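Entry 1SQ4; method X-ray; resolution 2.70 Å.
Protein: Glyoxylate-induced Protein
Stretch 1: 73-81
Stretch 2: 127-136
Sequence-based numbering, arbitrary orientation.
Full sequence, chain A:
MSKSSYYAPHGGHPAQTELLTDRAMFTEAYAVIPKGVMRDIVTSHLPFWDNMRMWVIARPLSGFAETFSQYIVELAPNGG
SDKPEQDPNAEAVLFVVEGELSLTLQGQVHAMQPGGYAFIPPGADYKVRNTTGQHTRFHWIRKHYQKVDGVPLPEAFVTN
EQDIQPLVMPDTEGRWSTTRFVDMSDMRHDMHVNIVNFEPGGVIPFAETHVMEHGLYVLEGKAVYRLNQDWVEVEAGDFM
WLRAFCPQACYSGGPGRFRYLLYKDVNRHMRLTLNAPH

Stretch 1 73-81: VELAPNGGS
Stretch 2 127-136: KVRNTTGQHT

Two antiparallel ladders joined by a turn illustrate how a chain can change course without losing its partner. In this glyoxylate-induced protein, the strand entering at V73 meets the end of stretch 2, and the strand through G80 and S81 runs nearly antiparallel to strand 127-129, N-to-C directions 171° apart; the register shifts by two between the ladders.

E74 (phi/psi -116/115, chi1 t, chi2 t), just before the first bridge, points its CB sideways while its end reaches H135: ND1 donates to E74 OE1 at 3.3 Å, near the plane of the imidazole. L75 (-106/130; m, t) forms a hydrogen-bonded pair with T136 (-134/148; m), CA to CA 5.3 Å. L75 N donates to T136 O at 2.9 Å, and T136 N returns to L75 O at 3.0 Å; both side chains share one face, and L75 CB also lies 4.0 Å from N130 CB. A76 (-83/168) sets its CA over the face of the H135 ring (chi1 m, chi2 -152°), 4.0 Å from the centroid, a CH-pi contact.

A type II turn, A76 to G79, then turns the corner, closed by G79 N to A76 O at 2.7 Å. P77 (-51/137) packs its CG 3.2 Å from G133 O. N78 (73/8) points its CB away, yet its backbone binds twice: N78 N donates to N130 O, and R129 NH2 to N78 O, each at 2.8 Å. The R129 side chain (t, p, p, chi4 -174°) comes nearer stretch 1 at its end, with G80 CA and S81 N over one guanidinium face and N78 O at its edge.

G79 (-82/166) accepts N130 N at its O, 2.8 Å. G80 (138/-152) lies 4.3 Å from R129, CA to CA, in a non-hydrogen-bonded pair; a CB there would clash with V128 O and R129 CA. S81 (-168/150; t) pairs with V128 (-124/142; m): S81 N to V128 O is 2.9 Å, whereas the return bond, V128 N to S81 O, is weak at 3.3 Å.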

ATOM      1  N   VAL A  73     -31.373  -3.760  21.195  1.00  7.46           N
ATOM      2  CA  VAL A  73     -32.365  -2.975  21.911  1.00  7.27           C
ATOM      3  C   VAL A  73     -32.307  -2.986  23.425  1.00  6.43           C
ATOM      4  O   VAL A  73     -32.190  -4.025  24.049  1.00  7.90           O
ATOM      5  CB  VAL A  73     -33.765  -3.395  21.475  1.00  6.93           C
ATOM      6  CG1 VAL A  73     -34.805  -2.569  22.199  1.00  8.37           C
ATOM      7  CG2 VAL A  73     -33.892  -3.225  19.976  1.00  7.34           C
ATOM      8  N   GLU A  74     -32.410  -1.803  24.002  1.00  7.15           N
ATOM      9  CA  GLU A  74     -32.389  -1.649  25.438  1.00  8.76           C
ATOM     10  C   GLU A  74     -33.740  -1.095  25.863  1.00  9.38           C
ATOM     11  O   GLU A  74     -34.126   0.024  25.487  1.00  9.49           O
ATOM     12  CB  GLU A  74     -31.265  -0.683  25.837  1.00 11.63           C
ATOM     13  CG  GLU A  74     -31.272  -0.238  27.296  1.00 14.58           C
ATOM     14  CD  GLU A  74     -30.228   0.835  27.606  1.00 17.70           C
ATOM     15  OE1 GLU A  74     -30.373   1.531  28.625  1.00 20.84           O
ATOM     16  OE2 GLU A  74     -29.255   0.988  26.845  1.00 19.94           O
ATOM     17  N   LEU A  75     -34.479  -1.891  26.622  1.00  9.45           N
ATOM     18  CA  LEU A  75     -35.777  -1.448  27.108  1.00 10.72           C
ATOM     19  C   LEU A  75     -35.677  -1.121  28.572  1.00 10.54           C
ATOM     20  O   LEU A  75     -35.172  -1.912  29.367  1.00 11.10           O
ATOM     21  CB  LEU A  75     -36.833  -2.528  26.935  1.00  9.31           C
ATOM     22  CG  LEU A  75     -37.085  -2.927  25.499  1.00 10.07           C
ATOM     23  CD1 LEU A  75     -38.094  -4.059  25.480  1.00 10.39           C
ATOM     24  CD2 LEU A  75     -37.569  -1.726  24.710  1.00 10.41           C
ATOM     25  N   ALA A  76     -36.161   0.055  28.919  1.00 12.01           N
ATOM     26  CA  ALA A  76     -36.164   0.483  30.295  1.00 13.11           C
ATOM     27  C   ALA A  76     -37.408  -0.147  30.880  1.00 15.26           C
ATOM     28  O   ALA A  76     -38.264  -0.659  30.152  1.00 15.97           O
ATOM     29  CB  ALA A  76     -36.258   1.986  30.377  1.00 11.09           C
ATOM     30  N   PRO A  77     -37.529  -0.124  32.208  1.00 16.98           N
ATOM     31  CA  PRO A  77     -38.724  -0.725  32.783  1.00 18.03           C
ATOM     32  C   PRO A  77     -39.976  -0.191  32.109  1.00 19.83           C
ATOM     33  O   PRO A  77     -40.080   1.004  31.825  1.00 20.08           O
ATOM     34  CB  PRO A  77     -38.620  -0.336  34.246  1.00 17.14           C
ATOM     35  CG  PRO A  77     -37.142  -0.392  34.479  1.00 18.25           C
ATOM     36  CD  PRO A  77     -36.597   0.319  33.257  1.00 17.25           C
ATOM     37  N   ASN A  78     -40.907  -1.103  31.833  1.00 21.92           N
ATOM     38  CA  ASN A  78     -42.188  -0.781  31.216  1.00 22.55           C
ATOM     39  C   ASN A  78     -42.033  -0.452  29.733  1.00 21.04           C
ATOM     40  O   ASN A  78     -42.987  -0.041  29.083  1.00 21.05           O
ATOM     41  CB  ASN A  78     -42.835   0.388  31.970  1.00 25.60           C
ATOM     42  CG  ASN A  78     -44.308   0.532  31.669  1.00 30.05           C
ATOM     43  OD1 ASN A  78     -45.096  -0.376  31.938  1.00 33.57           O
ATOM     44  ND2 ASN A  78     -44.695   1.675  31.104  1.00 32.35           N
ATOM     45  N   GLY A  79     -40.831  -0.655  29.199  1.00 19.55           N
ATOM     46  CA  GLY A  79     -40.589  -0.379  27.795  1.00 18.15           C
ATOM     47  C   GLY A  79     -41.025  -1.497  26.864  1.00 17.45           C
ATOM     48  O   GLY A  79     -41.287  -2.619  27.303  1.00 18.34           O
ATOM     49  N   GLY A  80     -41.095  -1.189  25.568  1.00 16.54           N
ATOM     50  CA  GLY A  80     -41.505  -2.180  24.584  1.00 15.19           C
ATOM     51  C   GLY A  80     -42.447  -1.614  23.531  1.00 13.92           C
ATOM     52  O   GLY A  80     -42.408  -0.419  23.248  1.00 13.62           O
ATOM     53  N   SER A  81     -43.304  -2.463  22.962  1.00 13.84           N
ATOM     54  CA  SER A  81     -44.239  -2.036  21.917  1.00 15.44           C
ATOM     55  C   SER A  81     -45.360  -3.030  21.548  1.00 16.31           C
ATOM     56  O   SER A  81     -45.179  -4.246  21.631  1.00 15.28           O
ATOM     57  CB  SER A  81     -43.459  -1.718  20.646  1.00 15.48           C
ATOM     58  OG  SER A  81     -44.335  -1.576  19.542  1.00 17.57           O
ATOM     59  N   LYS A 127     -45.647  -9.066  20.288  1.00 11.71           N
ATOM     60  CA  LYS A 127     -45.338  -7.824  20.961  1.00 12.23           C
ATOM     61  C   LYS A 127     -44.384  -8.087  22.094  1.00 11.41           C
ATOM     62  O   LYS A 127     -44.342  -9.192  22.619  1.00 13.55           O
ATOM     63  CB  LYS A 127     -46.615  -7.113  21.412  1.00 13.04           C
ATOM     64  CG  LYS A 127     -47.671  -7.976  22.059  1.00 13.24           C
ATOM     65  CD  LYS A 127     -48.972  -7.208  22.131  1.00 12.27           C
ATOM     66  CE  LYS A 127     -50.033  -8.006  22.848  1.00 15.23           C
ATOM     67  NZ  LYS A 127     -51.271  -7.198  23.074  1.00 12.97           N
ATOM     68  N   VAL A 128     -43.583  -7.080  22.430  1.00 11.11           N
ATOM     69  CA  VAL A 128     -42.579  -7.217  23.479  1.00 12.90           C
ATOM     70  C   VAL A 128     -42.728  -6.185  24.581  1.00 12.56           C
ATOM     71  O   VAL A 128     -43.027  -5.019  24.333  1.00 14.68           O
ATOM     72  CB  VAL A 128     -41.133  -7.092  22.904  1.00 12.22           C
ATOM     73  CG1 VAL A 128     -40.898  -8.139  21.846  1.00 12.10           C
ATOM     74  CG2 VAL A 128     -40.919  -5.719  22.322  1.00 14.53           C
ATOM     75  N   ARG A 129     -42.497  -6.604  25.810  1.00 11.31           N
ATOM     76  CA  ARG A 129     -42.634  -5.667  26.897  1.00 12.52           C
ATOM     77  C   ARG A 129     -41.666  -6.030  28.013  1.00 13.38           C
ATOM     78  O   ARG A 129     -41.328  -7.205  28.202  1.00 12.78           O
ATOM     79  CB  ARG A 129     -44.092  -5.679  27.385  1.00 10.78           C
ATOM     80  CG  ARG A 129     -44.416  -4.707  28.507  1.00 10.86           C
ATOM     81  CD  ARG A 129     -44.251  -3.257  28.083  1.00 10.84           C
ATOM     82  NE  ARG A 129     -45.183  -2.865  27.029  1.00  7.30           N
ATOM     83  CZ  ARG A 129     -45.157  -1.685  26.418  1.00  6.30           C
ATOM     84  NH1 ARG A 129     -46.036  -1.408  25.469  1.00  7.35           N
ATOM     85  NH2 ARG A 129     -44.244  -0.783  26.749  1.00  3.51           N
ATOM     86  N   ASN A 130     -41.193  -5.011  28.725  1.00 12.78           N
ATOM     87  CA  ASN A 130     -40.280  -5.225  29.841  1.00 13.32           C
ATOM     88  C   ASN A 130     -41.100  -5.041  31.118  1.00 14.89           C
ATOM     89  O   ASN A 130     -41.306  -3.904  31.577  1.00 13.65           O
ATOM     90  CB  ASN A 130     -39.129  -4.212  29.810  1.00 11.63           C
ATOM     91  CG  ASN A 130     -38.155  -4.406  30.961  1.00 11.75           C
ATOM     92  OD1 ASN A 130     -37.198  -3.641  31.123  1.00  9.18           O
ATOM     93  ND2 ASN A 130     -38.400  -5.438  31.775  1.00  9.96           N
ATOM     94  N   THR A 131     -41.571  -6.161  31.677  1.00 13.97           N
ATOM     95  CA  THR A 131     -42.393  -6.135  32.889  1.00 11.72           C
ATOM     96  C   THR A 131     -41.597  -6.122  34.178  1.00 11.81           C
ATOM     97  O   THR A 131     -42.190  -6.176  35.244  1.00 13.56           O
ATOM     98  CB  THR A 131     -43.367  -7.343  32.973  1.00 10.68           C
ATOM     99  OG1 THR A 131     -42.623  -8.562  33.020  1.00 11.98           O
ATOM    100  CG2 THR A 131     -44.306  -7.378  31.786  1.00  8.82           C
ATOM    101  N   THR A 132     -40.268  -6.045  34.100  1.00 12.16           N
ATOM    102  CA  THR A 132     -39.457  -6.032  35.320  1.00 12.22           C
ATOM    103  C   THR A 132     -39.065  -4.612  35.709  1.00 13.25           C
ATOM    104  O   THR A 132     -39.377  -3.655  35.005  1.00 13.99           O
ATOM    105  CB  THR A 132     -38.144  -6.843  35.184  1.00 11.94           C
ATOM    106  OG1 THR A 132     -37.176  -6.063  34.471  1.00 13.85           O
ATOM    107  CG2 THR A 132     -38.381  -8.156  34.449  1.00 10.41           C
ATOM    108  N   GLY A 133     -38.377  -4.487  36.840  1.00 14.37           N
ATOM    109  CA  GLY A 133     -37.941  -3.184  37.306  1.00 16.37           C
ATOM    110  C   GLY A 133     -36.529  -2.897  36.840  1.00 18.83           C
ATOM    111  O   GLY A 133     -35.973  -1.837  37.114  1.00 19.52           O
ATOM    112  N   GLN A 134     -35.945  -3.857  36.133  1.00 20.59           N
ATOM    113  CA  GLN A 134     -34.595  -3.711  35.612  1.00 20.88           C
ATOM    114  C   GLN A 134     -34.597  -3.639  34.081  1.00 19.94           C
ATOM    115  O   GLN A 134     -35.489  -4.188  33.426  1.00 19.59           O
ATOM    116  CB  GLN A 134     -33.736  -4.886  36.059  1.00 23.30           C
ATOM    117  CG  GLN A 134     -32.567  -4.466  36.909  1.00 28.68           C
ATOM    118  CD  GLN A 134     -33.009  -3.981  38.267  1.00 32.07           C
ATOM    119  OE1 GLN A 134     -32.305  -3.201  38.923  1.00 32.75           O
ATOM    120  NE2 GLN A 134     -34.181  -4.453  38.714  1.00 33.76           N
ATOM    121  N   HIS A 135     -33.599  -2.969  33.514  1.00 16.63           N
ATOM    122  CA  HIS A 135     -33.521  -2.858  32.071  1.00 14.81           C
ATOM    123  C   HIS A 135     -33.317  -4.213  31.446  1.00 13.75           C
ATOM    124  O   HIS A 135     -32.911  -5.170  32.106  1.00 13.42           O
ATOM    125  CB  HIS A 135     -32.379  -1.943  31.643  1.00 15.36           C
ATOM    126  CG  HIS A 135     -32.589  -0.508  32.003  1.00 16.75           C
ATOM    127  ND1 HIS A 135     -32.037   0.525  31.281  1.00 18.04           N
ATOM    128  CD2 HIS A 135     -33.282   0.064  33.013  1.00 17.36           C
ATOM    129  CE1 HIS A 135     -32.381   1.675  31.831  1.00 17.06           C
ATOM    130  NE2 HIS A 135     -33.135   1.424  32.882  1.00 18.63           N
ATOM    131  N   THR A 136     -33.614  -4.297  30.161  1.00 12.50           N
ATOM    132  CA  THR A 136     -33.451  -5.548  29.446  1.00 12.51           C
ATOM    133  C   THR A 136     -32.759  -5.253  28.121  1.00 11.18           C
ATOM    134  O   THR A 136     -32.941  -4.187  27.540  1.00 12.79           O
ATOM    135  CB  THR A 136     -34.813  -6.218  29.208  1.00  9.72           C
ATOM    136  OG1 THR A 136     -35.464  -6.390  30.466  1.00  9.43           O
ATOM    137  CG2 THR A 136     -34.638  -7.576  28.556  1.00  9.22           C
TER